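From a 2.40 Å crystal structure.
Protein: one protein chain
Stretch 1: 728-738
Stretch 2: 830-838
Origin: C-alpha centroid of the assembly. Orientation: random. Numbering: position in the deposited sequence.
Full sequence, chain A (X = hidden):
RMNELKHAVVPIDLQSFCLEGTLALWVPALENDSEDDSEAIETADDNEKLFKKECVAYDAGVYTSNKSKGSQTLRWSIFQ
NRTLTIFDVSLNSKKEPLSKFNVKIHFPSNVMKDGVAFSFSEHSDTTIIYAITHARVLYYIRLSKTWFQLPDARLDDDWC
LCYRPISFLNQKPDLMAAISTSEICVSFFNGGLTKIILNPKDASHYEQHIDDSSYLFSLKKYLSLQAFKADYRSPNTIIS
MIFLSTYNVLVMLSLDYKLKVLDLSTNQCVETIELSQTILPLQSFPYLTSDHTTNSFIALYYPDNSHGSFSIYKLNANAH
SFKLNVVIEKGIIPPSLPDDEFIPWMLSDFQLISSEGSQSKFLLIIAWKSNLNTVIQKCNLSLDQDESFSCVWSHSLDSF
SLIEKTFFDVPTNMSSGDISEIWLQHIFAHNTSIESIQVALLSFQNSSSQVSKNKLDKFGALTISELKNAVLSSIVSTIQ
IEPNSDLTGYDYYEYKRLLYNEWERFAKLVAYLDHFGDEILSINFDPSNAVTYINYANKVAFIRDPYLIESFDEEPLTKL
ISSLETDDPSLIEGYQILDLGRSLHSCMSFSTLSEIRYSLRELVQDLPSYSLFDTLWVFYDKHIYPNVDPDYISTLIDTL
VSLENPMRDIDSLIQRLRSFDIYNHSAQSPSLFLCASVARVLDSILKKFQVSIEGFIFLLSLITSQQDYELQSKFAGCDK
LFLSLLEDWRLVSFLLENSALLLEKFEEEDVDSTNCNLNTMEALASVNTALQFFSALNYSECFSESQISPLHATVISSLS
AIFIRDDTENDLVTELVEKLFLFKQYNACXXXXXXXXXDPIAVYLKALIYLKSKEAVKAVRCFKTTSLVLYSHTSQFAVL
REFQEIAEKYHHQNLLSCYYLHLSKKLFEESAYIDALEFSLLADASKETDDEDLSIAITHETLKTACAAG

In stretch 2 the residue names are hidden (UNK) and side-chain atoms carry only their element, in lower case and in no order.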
# COMPACT_ATOMS: atom_id res chain seq x y z
N ASP A 728 15.12 -13.60 -4.58
CA ASP A 728 15.13 -12.48 -3.66
C ASP A 728 14.27 -11.33 -4.21
O ASP A 728 13.37 -10.83 -3.52
CB ASP A 728 16.57 -12.00 -3.45
CG ASP A 728 17.38 -12.92 -2.54
OD1 ASP A 728 16.80 -13.85 -1.94
OD2 ASP A 728 18.60 -12.70 -2.42
N TRP A 729 14.54 -10.93 -5.45
CA TRP A 729 13.79 -9.87 -6.11
C TRP A 729 12.33 -10.12 -6.00
O TRP A 729 11.57 -9.21 -5.65
CB TRP A 729 14.19 -9.71 -7.57
CG TRP A 729 13.59 -8.47 -8.16
CD1 TRP A 729 14.13 -7.18 -8.17
CD2 TRP A 729 12.28 -8.34 -8.83
NE1 TRP A 729 13.27 -6.29 -8.78
CE2 TRP A 729 12.14 -6.92 -9.19
CE3 TRP A 729 11.25 -9.23 -9.14
CZ2 TRP A 729 11.01 -6.43 -9.84
CZ3 TRP A 729 10.11 -8.72 -9.80
CH2 TRP A 729 10.00 -7.36 -10.14
N ARG A 730 11.92 -11.35 -6.29
CA ARG A 730 10.51 -11.72 -6.28
C ARG A 730 9.87 -11.44 -4.93
O ARG A 730 8.86 -10.76 -4.87
CB ARG A 730 10.32 -13.20 -6.64
CG ARG A 730 8.87 -13.61 -6.71
CD ARG A 730 8.72 -15.04 -7.20
NE ARG A 730 8.81 -15.95 -6.08
CZ ARG A 730 7.79 -16.60 -5.53
NH1 ARG A 730 6.56 -16.49 -6.01
NH2 ARG A 730 8.03 -17.38 -4.49
N LEU A 731 10.47 -11.97 -3.87
CA LEU A 731 9.88 -11.89 -2.54
C LEU A 731 9.86 -10.47 -2.04
O LEU A 731 8.88 -10.02 -1.45
CB LEU A 731 10.62 -12.79 -1.56
CG LEU A 731 10.51 -14.30 -1.83
CD1 LEU A 731 11.03 -15.09 -0.65
CD2 LEU A 731 9.06 -14.69 -2.12
N VAL A 732 10.94 -9.76 -2.31
CA VAL A 732 11.06 -8.36 -1.94
C VAL A 732 10.01 -7.49 -2.68
O VAL A 732 9.28 -6.73 -2.04
CB VAL A 732 12.51 -7.86 -2.15
CG1 VAL A 732 12.58 -6.34 -2.14
CG2 VAL A 732 13.41 -8.45 -1.06
N SER A 733 9.92 -7.64 -4.00
CA SER A 733 8.97 -6.87 -4.81
C SER A 733 7.53 -7.23 -4.47
O SER A 733 6.67 -6.37 -4.45
CB SER A 733 9.24 -7.04 -6.31
OG SER A 733 10.57 -6.66 -6.63
N PHE A 734 7.29 -8.51 -4.21
CA PHE A 734 6.00 -8.95 -3.69
C PHE A 734 5.59 -8.18 -2.43
O PHE A 734 4.53 -7.55 -2.38
CB PHE A 734 6.03 -10.46 -3.46
CG PHE A 734 4.92 -10.98 -2.61
CD1 PHE A 734 3.63 -11.09 -3.11
CD2 PHE A 734 5.17 -11.42 -1.30
CE1 PHE A 734 2.60 -11.59 -2.32
CE2 PHE A 734 4.15 -11.91 -0.51
CZ PHE A 734 2.86 -12.00 -1.01
N LEU A 735 6.46 -8.19 -1.42
CA LEU A 735 6.18 -7.45 -0.19
C LEU A 735 6.05 -5.93 -0.36
O LEU A 735 5.25 -5.30 0.33
CB LEU A 735 7.19 -7.79 0.90
CG LEU A 735 7.10 -9.24 1.40
CD1 LEU A 735 8.32 -9.59 2.23
CD2 LEU A 735 5.83 -9.49 2.20
N LEU A 736 6.82 -5.36 -1.28
CA LEU A 736 6.69 -3.93 -1.58
C LEU A 736 5.30 -3.60 -2.15
O LEU A 736 4.73 -2.54 -1.87
CB LEU A 736 7.82 -3.44 -2.52
CG LEU A 736 9.18 -3.27 -1.82
CD1 LEU A 736 10.30 -2.96 -2.80
CD2 LEU A 736 9.11 -2.19 -0.76
N GLU A 737 4.73 -4.54 -2.90
CA GLU A 737 3.36 -4.41 -3.38
C GLU A 737 2.37 -4.53 -2.22
O GLU A 737 1.25 -4.03 -2.30
CB GLU A 737 3.07 -5.44 -4.49
CG GLU A 737 2.19 -4.89 -5.61
CD GLU A 737 1.74 -5.95 -6.61
OE1 GLU A 737 0.51 -6.14 -6.77
OE2 GLU A 737 2.62 -6.58 -7.25
N ASN A 738 2.78 -5.17 -1.13
CA ASN A 738 1.90 -5.31 0.03
C ASN A 738 1.85 -4.02 0.86
O ASN A 738 0.93 -3.81 1.68
CB ASN A 738 2.35 -6.50 0.90
CG ASN A 738 1.85 -7.83 0.38
OD1 ASN A 738 0.96 -8.44 0.98
ND2 ASN A 738 2.41 -8.31 -0.74
N UNK A 830 -6.49 -11.24 -4.81
CA UNK A 830 -6.69 -11.09 -6.25
C UNK A 830 -5.67 -10.12 -6.85
O UNK A 830 -5.15 -10.34 -7.94
s UNK A 830 -8.54 -12.32 -8.68
c UNK A 830 -8.12 -10.61 -6.53
c UNK A 830 -8.51 -10.65 -7.99
c UNK A 830 -9.07 -11.95 -10.35
N UNK A 831 -5.36 -9.07 -6.10
CA UNK A 831 -4.35 -8.11 -6.51
C UNK A 831 -3.00 -8.80 -6.60
O UNK A 831 -2.20 -8.50 -7.49
c UNK A 831 -4.07 -5.59 -6.04
o UNK A 831 -6.46 -5.32 -6.12
c UNK A 831 -5.37 -4.98 -6.58
c UNK A 831 -4.27 -6.98 -5.47
n UNK A 831 -5.24 -4.08 -7.54
N UNK A 832 -2.77 -9.75 -5.68
CA UNK A 832 -1.46 -10.41 -5.52
C UNK A 832 -1.34 -11.75 -6.24
O UNK A 832 -0.27 -12.39 -6.20
c UNK A 832 0.25 -8.57 -3.48
c UNK A 832 -1.06 -9.75 -1.68
c UNK A 832 -1.02 -9.36 -3.15
c UNK A 832 -1.15 -10.61 -4.03
N UNK A 833 -2.42 -12.19 -6.88
CA UNK A 833 -2.50 -13.54 -7.43
C UNK A 833 -1.41 -13.90 -8.45
O UNK A 833 -1.06 -15.06 -8.60
c UNK A 833 -4.08 -13.19 -9.40
c UNK A 833 -3.91 -13.84 -8.01
c UNK A 833 -4.20 -15.34 -7.97
c UNK A 833 -5.65 -15.69 -8.20
N UNK A 834 -0.85 -12.90 -9.12
CA UNK A 834 0.18 -13.15 -10.14
C UNK A 834 1.53 -13.56 -9.57
O UNK A 834 2.40 -14.01 -10.30
N UNK A 835 1.70 -13.41 -8.26
CA UNK A 835 2.92 -13.79 -7.55
C UNK A 835 2.95 -15.23 -7.11
O UNK A 835 4.03 -15.77 -6.85
c UNK A 835 3.11 -12.91 -6.32
c UNK A 835 6.61 -9.14 -8.11
c UNK A 835 5.39 -8.57 -7.73
c UNK A 835 3.39 -11.46 -6.63
n UNK A 835 3.15 -9.21 -6.84
c UNK A 835 5.87 -11.40 -7.55
c UNK A 835 2.54 -10.38 -6.46
c UNK A 835 6.85 -10.52 -8.02
c UNK A 835 4.64 -10.89 -7.17
c UNK A 835 4.41 -9.44 -7.27
N UNK A 836 1.77 -15.85 -7.00
CA UNK A 836 1.68 -17.26 -6.58
C UNK A 836 2.33 -18.15 -7.62
O UNK A 836 2.11 -17.96 -8.82
c UNK A 836 -0.44 -17.20 -5.05
c UNK A 836 0.23 -17.69 -6.34
c UNK A 836 0.14 -17.90 -3.82
c UNK A 836 -1.94 -17.40 -5.13
N UNK A 837 3.14 -19.11 -7.17
CA UNK A 837 3.88 -19.97 -8.08
C UNK A 837 3.06 -21.17 -8.55
O UNK A 837 1.84 -21.19 -8.36
o UNK A 837 4.06 -21.88 -5.96
c UNK A 837 5.10 -21.25 -6.22
n UNK A 837 6.16 -21.31 -5.44
c UNK A 837 5.24 -20.39 -7.47
N UNK A 838 3.72 -22.18 -9.13
CA UNK A 838 3.04 -23.32 -9.75
C UNK A 838 2.90 -24.59 -8.89
O UNK A 838 2.41 -25.59 -9.38
c UNK A 838 3.74 -23.69 -11.06
o UNK A 838 3.56 -22.66 -12.00

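Position 830 carries three carbons and a sulfur in an unbranched chain, the sulfur lying between the second and last carbons. That is methionine, and Met830 stays out of reach of stretch 1.

Position 831 has three side-chain carbons, the third bearing one oxygen and one nitrogen: a terminal amide on a two-carbon stem, hence glutamine. The CA-to-CB bond of Gln831 points toward the helix of stretch 1, yet its nearest contact is made by the backbone, with O 3.7 Å from OE1 of Glu737.

At 832 there are four carbons, forked at the second, and the end of the chain comes nearer than its sideways start suggests. One tip carbon lies 3.5 Å from ND2 of Asn738 and 4.0 Å from CE1 of Phe734. The fork makes this leucine, and the tip is CD2 of Leu832.

Position 833 also has four carbons, but the fork is at the first and one arm is two carbons long. This is isoleucine; Ile833 points away.

Position 834 has no side-chain atoms, so it is glycine, and Gly834 makes no contact.

At 835 one carbon leads to fused five- and six-membered rings holding eight carbons and one nitrogen; the CA-to-CB bond points toward stretch 1. The ring nitrogen sits 2.7 Å from OE2 of Glu737. Only tryptophan fits. Trp835 donates a hydrogen bond from NE1 to that carboxylate oxygen, while CH2 packs 3.8 Å from CB of Ser733 and 3.9 Å from CZ3 of Trp729.

Position 836 repeats the four carbons forked at the second: leucine. Leu836 turns away.

Position 837 shows two carbons, the second carrying an oxygen and a nitrogen, the shorter amide: asparagine. CB of Asn837 is 4.4 Å from NH1 of Arg730.

Position 838 has one carbon and one oxygen, a serine; Ser838 is exposed and untouched.

The rule here is one large ring laid along a helix, with apolar neighbors packed around it and a carboxylate at the indole nitrogen. Phe734 turns its edge to the face of Trp835, the ring planes at 69°, and CB of Phe734 sits over the five-membered ring, 4.2 Å from its centroid. Glu737, one turn later, meets the polar edge, so the indole nitrogen is buried with its proton satisfied. Arg730, one turn before Phe734, lays its aliphatic stem beside the six-membered ring, CG 3.8 Å from CE3 of Trp835. Leu832 extends the apolar patch along Phe734. Spacing of four and three residues puts Arg730, Phe734 and Glu737 on one side of the helix.

Stretch 2, residues 830-838: MQLIGWLNS
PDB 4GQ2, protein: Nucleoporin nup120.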